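Local atomic coordinates of PTS system, IIabc component (Clostridium difficile, PDB entry 3IPJ), a protein that probably carries a sugar, perhaps trehalose, into the cell while phosphorylating it, this chain being the EIIB domain thought to relay the phosphate. Residues 15-18 with 19-23; 76-79 with 80-83. All coordinates share one frame; numbering follows the deposited sequence.

Contact 1: 15-18 with 19-23; sequences KIIG and EDNII
N21 reaches back to the last turn of helix 5-17 and takes the carbonyl of I17, closing the helix-to-strand turn that follows this helix. The chain leaves the helix at G18, whose positive phi breaks the spiral, and passes through the 3-10 segment 19-21 into strand 22-27 of the EIIB domain. The tight part lies on the inner side. With CG anti to its backbone N (chi1 -165°), N21 sends ND2 to I17 O at 3.1 Å, the oxygen lying almost in the plane of the amide. The other end of the same amide is used too, since OD1 accepts from the backbone N of D38, so the group is gripped at both ends and its flip is fixed. On another side of the turn, the branch carbon I17 CG2 meets I22 CG1 at 3.7 Å, the two side chains crossing at about a right angle. The outer side is looser: E19 and D20 are exposed, and E19 meets G18 through its CB, although that CB points away from the helix end. Closing the turn, N21 N donates to G18 O over 2.9 Å.

Contact 2: 76-79 with 80-83; sequences YAEV and EKMG
Y76 O accepts the backbone N of E80 at 2.8 Å, a regular i-to-i+4 bond at the C-terminal part of helix 71-79. Beyond it the pattern tightens into a type I beta turn from V79 to M82, and the last carbonyls find nearer partners: K81 N donates to E78 O at 3.1 Å and M82 N to V79 O at 2.9 Å. A77 O is served differently: one water donates to it at 2.6 Å and also to E80 OE1, linking backbone to carboxylate. The extended E80 chain crosses the Y76 side chain at about a right angle, bringing OE2 within 3.6 Å of CE2, with ring and carboxylate planes 38° apart. On a separate flank E78 and K81 lie side by side and point the same way. E78 is bent at chi2 (-56°), which folds its carboxylate back toward the lysine, but the salt bridge from K81 NZ to E78 OE1 is long at 3.4 Å and its hydrogen bond weak; the same oxygen also receives a weak bond from N7. M82 turns its CB toward the helix end, close to V79 O. Its side chain continues onto A10, N11 and I14 of helix 5-17. V79 touches A10 of that helix and I25 of strand 22-27, while the Y76 ring meets H27 on the same strand.

In the fold
Both contacts show how a helix hands over to what follows, each with a buried side (I17 and N21; Y76 and V79) and an exposed one (E19 and D20; K81 and G83). Contact 1 leads into an edge strand of the antiparallel sheet, through a buried amide and an apolar pair. Contact 2 leads into a loop, where carboxylates, a lysine and a water join the backbone bonds. They share a neighbour: I14 of helix 5-17 touches M82 as well as E19 and I22. Their centres are about 14 Å apart and the contacts do not touch. Between side chains, N21 lies about 8 Å from E40, a zinc ligand although no zinc is bound to this chain here, and Y76 about 10 Å from C28, the predicted phosphocysteine.

Contact 1: 15-18 with 19-23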
loop_
_atom_site.group_PDB
_atom_site.type_symbol
_atom_site.label_atom_id
_atom_site.label_comp_id
_atom_site.label_asym_id
_atom_site.label_seq_id
_atom_site.Cartn_x
_atom_site.Cartn_y
_atom_site.Cartn_z
ATOM N N LYS A 15 -3.257 8.854 0.329
ATOM C CA LYS A 15 -3.318 10.197 0.772
ATOM C C LYS A 15 -2.312 10.537 1.906
ATOM O O LYS A 15 -1.711 11.615 1.925
ATOM C CB LYS A 15 -4.688 10.520 1.261
ATOM C CG LYS A 15 -4.822 12.002 1.607
ATOM C CD LYS A 15 -6.250 12.306 2.139
ATOM C CE LYS A 15 -6.612 11.302 3.271
ATOM N NZ LYS A 15 -8.049 10.836 3.403
ATOM N N ILE A 16 -2.123 9.625 2.848
ATOM C CA ILE A 16 -1.185 9.901 3.893
ATOM C C ILE A 16 0.299 9.795 3.442
ATOM O O ILE A 16 1.151 10.570 3.884
ATOM C CB ILE A 16 -1.472 8.953 5.047
ATOM C CG1 ILE A 16 -2.904 9.169 5.555
ATOM C CG2 ILE A 16 -0.512 9.175 6.188
ATOM C CD1 ILE A 16 -3.398 7.953 6.375
ATOM N N ILE A 17 0.610 8.833 2.589
ATOM C CA ILE A 17 2.000 8.640 2.100
ATOM C C ILE A 17 2.306 9.785 1.128
ATOM O O ILE A 17 3.371 10.378 1.162
ATOM C CB ILE A 17 2.114 7.265 1.420
ATOM C CG1 ILE A 17 1.872 6.146 2.453
ATOM C CG2 ILE A 17 3.421 7.094 0.599
ATOM C CD1 ILE A 17 1.607 4.751 1.825
ATOM N N GLY A 18 1.347 10.155 0.301
ATOM C CA GLY A 18 1.542 11.187 -0.705
ATOM C C GLY A 18 1.637 10.505 -2.052
ATOM O O GLY A 18 2.552 9.709 -2.267
ATOM N N GLU A 19 0.766 10.844 -3.007
ATOM C CA GLU A 19 0.802 10.108 -4.269
ATOM C C GLU A 19 2.181 10.146 -4.989
ATOM O O GLU A 19 2.682 9.135 -5.520
ATOM C CB GLU A 19 -0.284 10.601 -5.208
ATOM C CG GLU A 19 -0.228 9.869 -6.527
ATOM C CD GLU A 19 -0.880 10.619 -7.721
ATOM O OE1 GLU A 19 -1.897 11.394 -7.521
ATOM O OE2 GLU A 19 -0.348 10.379 -8.875
ATOM N N ASP A 20 2.787 11.332 -5.024
ATOM C CA ASP A 20 4.029 11.498 -5.773
ATOM C C ASP A 20 5.240 11.176 -4.874
ATOM O O ASP A 20 6.397 11.310 -5.300
ATOM C CB ASP A 20 4.088 12.856 -6.534
ATOM C CG ASP A 20 4.446 14.057 -5.649
ATOM O OD1 ASP A 20 4.458 13.911 -4.376
ATOM O OD2 ASP A 20 4.731 15.170 -6.234
ATOM N N ASN A 21 4.946 10.681 -3.657
ATOM C CA ASN A 21 5.993 10.147 -2.779
ATOM C C ASN A 21 6.203 8.620 -2.998
ATOM O O ASN A 21 7.030 7.999 -2.310
ATOM C CB ASN A 21 5.627 10.436 -1.292
ATOM C CG ASN A 21 6.826 10.241 -0.264
ATOM O OD1 ASN A 21 7.999 10.309 -0.632
ATOM N ND2 ASN A 21 6.482 10.058 1.023
ATOM N N ILE A 22 5.449 8.021 -3.925
ATOM C CA ILE A 22 5.444 6.563 -4.123
ATOM C C ILE A 22 6.314 6.241 -5.317
ATOM O O ILE A 22 6.073 6.797 -6.407
ATOM C CB ILE A 22 3.979 6.035 -4.351
ATOM C CG1 ILE A 22 3.186 6.143 -2.982
ATOM C CG2 ILE A 22 3.983 4.615 -5.072
ATOM C CD1 ILE A 22 1.685 6.119 -3.026
ATOM N N ILE A 23 7.327 5.389 -5.152
ATOM C CA ILE A 23 8.117 4.919 -6.310
ATOM C C ILE A 23 7.393 3.725 -6.966
ATOM O O ILE A 23 7.134 3.725 -8.189
ATOM C CB ILE A 23 9.524 4.506 -5.888
ATOM C CG1 ILE A 23 10.281 5.694 -5.297
ATOM C CG2 ILE A 23 10.306 3.864 -7.093
ATOM C CD1 ILE A 23 11.619 5.281 -4.765
#

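Contact 2: 76-79 with 80-83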
loop_
_atom_site.group_PDB
_atom_site.type_symbol
_atom_site.label_atom_id
_atom_site.label_comp_id
_atom_site.label_asym_id
_atom_site.label_seq_id
_atom_site.Cartn_x
_atom_site.Cartn_y
_atom_site.Cartn_z
ATOM N N TYR A 76 -4.532 -4.345 -2.224
ATOM C CA TYR A 76 -3.621 -4.241 -3.353
ATOM C C TYR A 76 -4.430 -4.091 -4.686
ATOM O O TYR A 76 -4.086 -3.294 -5.556
ATOM C CB TYR A 76 -2.682 -5.445 -3.323
ATOM C CG TYR A 76 -1.627 -5.308 -4.347
ATOM C CD1 TYR A 76 -0.608 -4.369 -4.198
ATOM C CD2 TYR A 76 -1.631 -6.110 -5.492
ATOM C CE1 TYR A 76 0.406 -4.219 -5.185
ATOM C CE2 TYR A 76 -0.623 -5.946 -6.473
ATOM C CZ TYR A 76 0.368 -5.002 -6.278
ATOM O OH TYR A 76 1.309 -4.835 -7.193
ATOM N N ALA A 77 -5.498 -4.877 -4.839
ATOM C CA ALA A 77 -6.335 -4.860 -6.038
ATOM C C ALA A 77 -7.005 -3.458 -6.309
ATOM O O ALA A 77 -7.241 -3.038 -7.476
ATOM C CB ALA A 77 -7.390 -5.991 -5.946
ATOM N N GLU A 78 -7.292 -2.720 -5.234
ATOM C CA GLU A 78 -7.765 -1.361 -5.374
ATOM C C GLU A 78 -6.612 -0.472 -5.857
ATOM O O GLU A 78 -6.758 0.231 -6.827
ATOM C CB GLU A 78 -8.330 -0.887 -4.045
ATOM C CG GLU A 78 -9.510 -1.734 -3.648
ATOM C CD GLU A 78 -10.615 -1.764 -4.717
ATOM O OE1 GLU A 78 -10.712 -0.817 -5.552
ATOM O OE2 GLU A 78 -11.447 -2.724 -4.678
ATOM N N VAL A 79 -5.458 -0.526 -5.189
ATOM C CA VAL A 79 -4.318 0.314 -5.609
ATOM C C VAL A 79 -3.922 0.060 -7.074
ATOM O O VAL A 79 -3.552 1.003 -7.814
ATOM C CB VAL A 79 -3.069 0.021 -4.754
ATOM C CG1 VAL A 79 -1.832 0.649 -5.419
ATOM C CG2 VAL A 79 -3.300 0.414 -3.220
ATOM N N GLU A 80 -4.019 -1.213 -7.496
ATOM C CA GLU A 80 -3.737 -1.626 -8.885
ATOM C C GLU A 80 -4.501 -0.832 -9.981
ATOM O O GLU A 80 -4.056 -0.809 -11.130
ATOM C CB GLU A 80 -4.037 -3.117 -9.093
ATOM C CG GLU A 80 -2.898 -4.112 -8.797
ATOM C CD GLU A 80 -3.263 -5.640 -8.929
ATOM O OE1 GLU A 80 -4.332 -6.112 -8.421
ATOM O OE2 GLU A 80 -2.403 -6.369 -9.519
ATOM N N LYS A 81 -5.654 -0.228 -9.674
ATOM C CA LYS A 81 -6.392 0.520 -10.698
ATOM C C LYS A 81 -5.999 2.004 -10.661
ATOM O O LYS A 81 -6.241 2.761 -11.600
ATOM C CB LYS A 81 -7.912 0.368 -10.521
ATOM C CG LYS A 81 -8.414 -1.039 -10.231
ATOM C CD LYS A 81 -9.805 -0.961 -9.552
ATOM C CE LYS A 81 -10.405 -2.328 -9.141
ATOM N NZ LYS A 81 -11.770 -2.154 -8.442
ATOM N N MET A 82 -5.379 2.403 -9.557
ATOM C CA MET A 82 -5.075 3.791 -9.305
ATOM C C MET A 82 -3.957 4.285 -10.245
ATOM O O MET A 82 -3.725 5.481 -10.370
ATOM C CB MET A 82 -4.707 3.975 -7.817
ATOM C CG MET A 82 -5.881 3.865 -6.815
ATOM S SD MET A 82 -5.371 4.110 -5.089
ATOM C CE MET A 82 -6.930 3.743 -4.362
ATOM N N GLY A 83 -3.259 3.371 -10.911
ATOM C CA GLY A 83 -2.252 3.775 -11.872
ATOM C C GLY A 83 -0.824 3.924 -11.346
ATOM O O GLY A 83 0.116 4.179 -12.106
HETATM O O HOH W 1 -6.862 -4.682 -9.452
#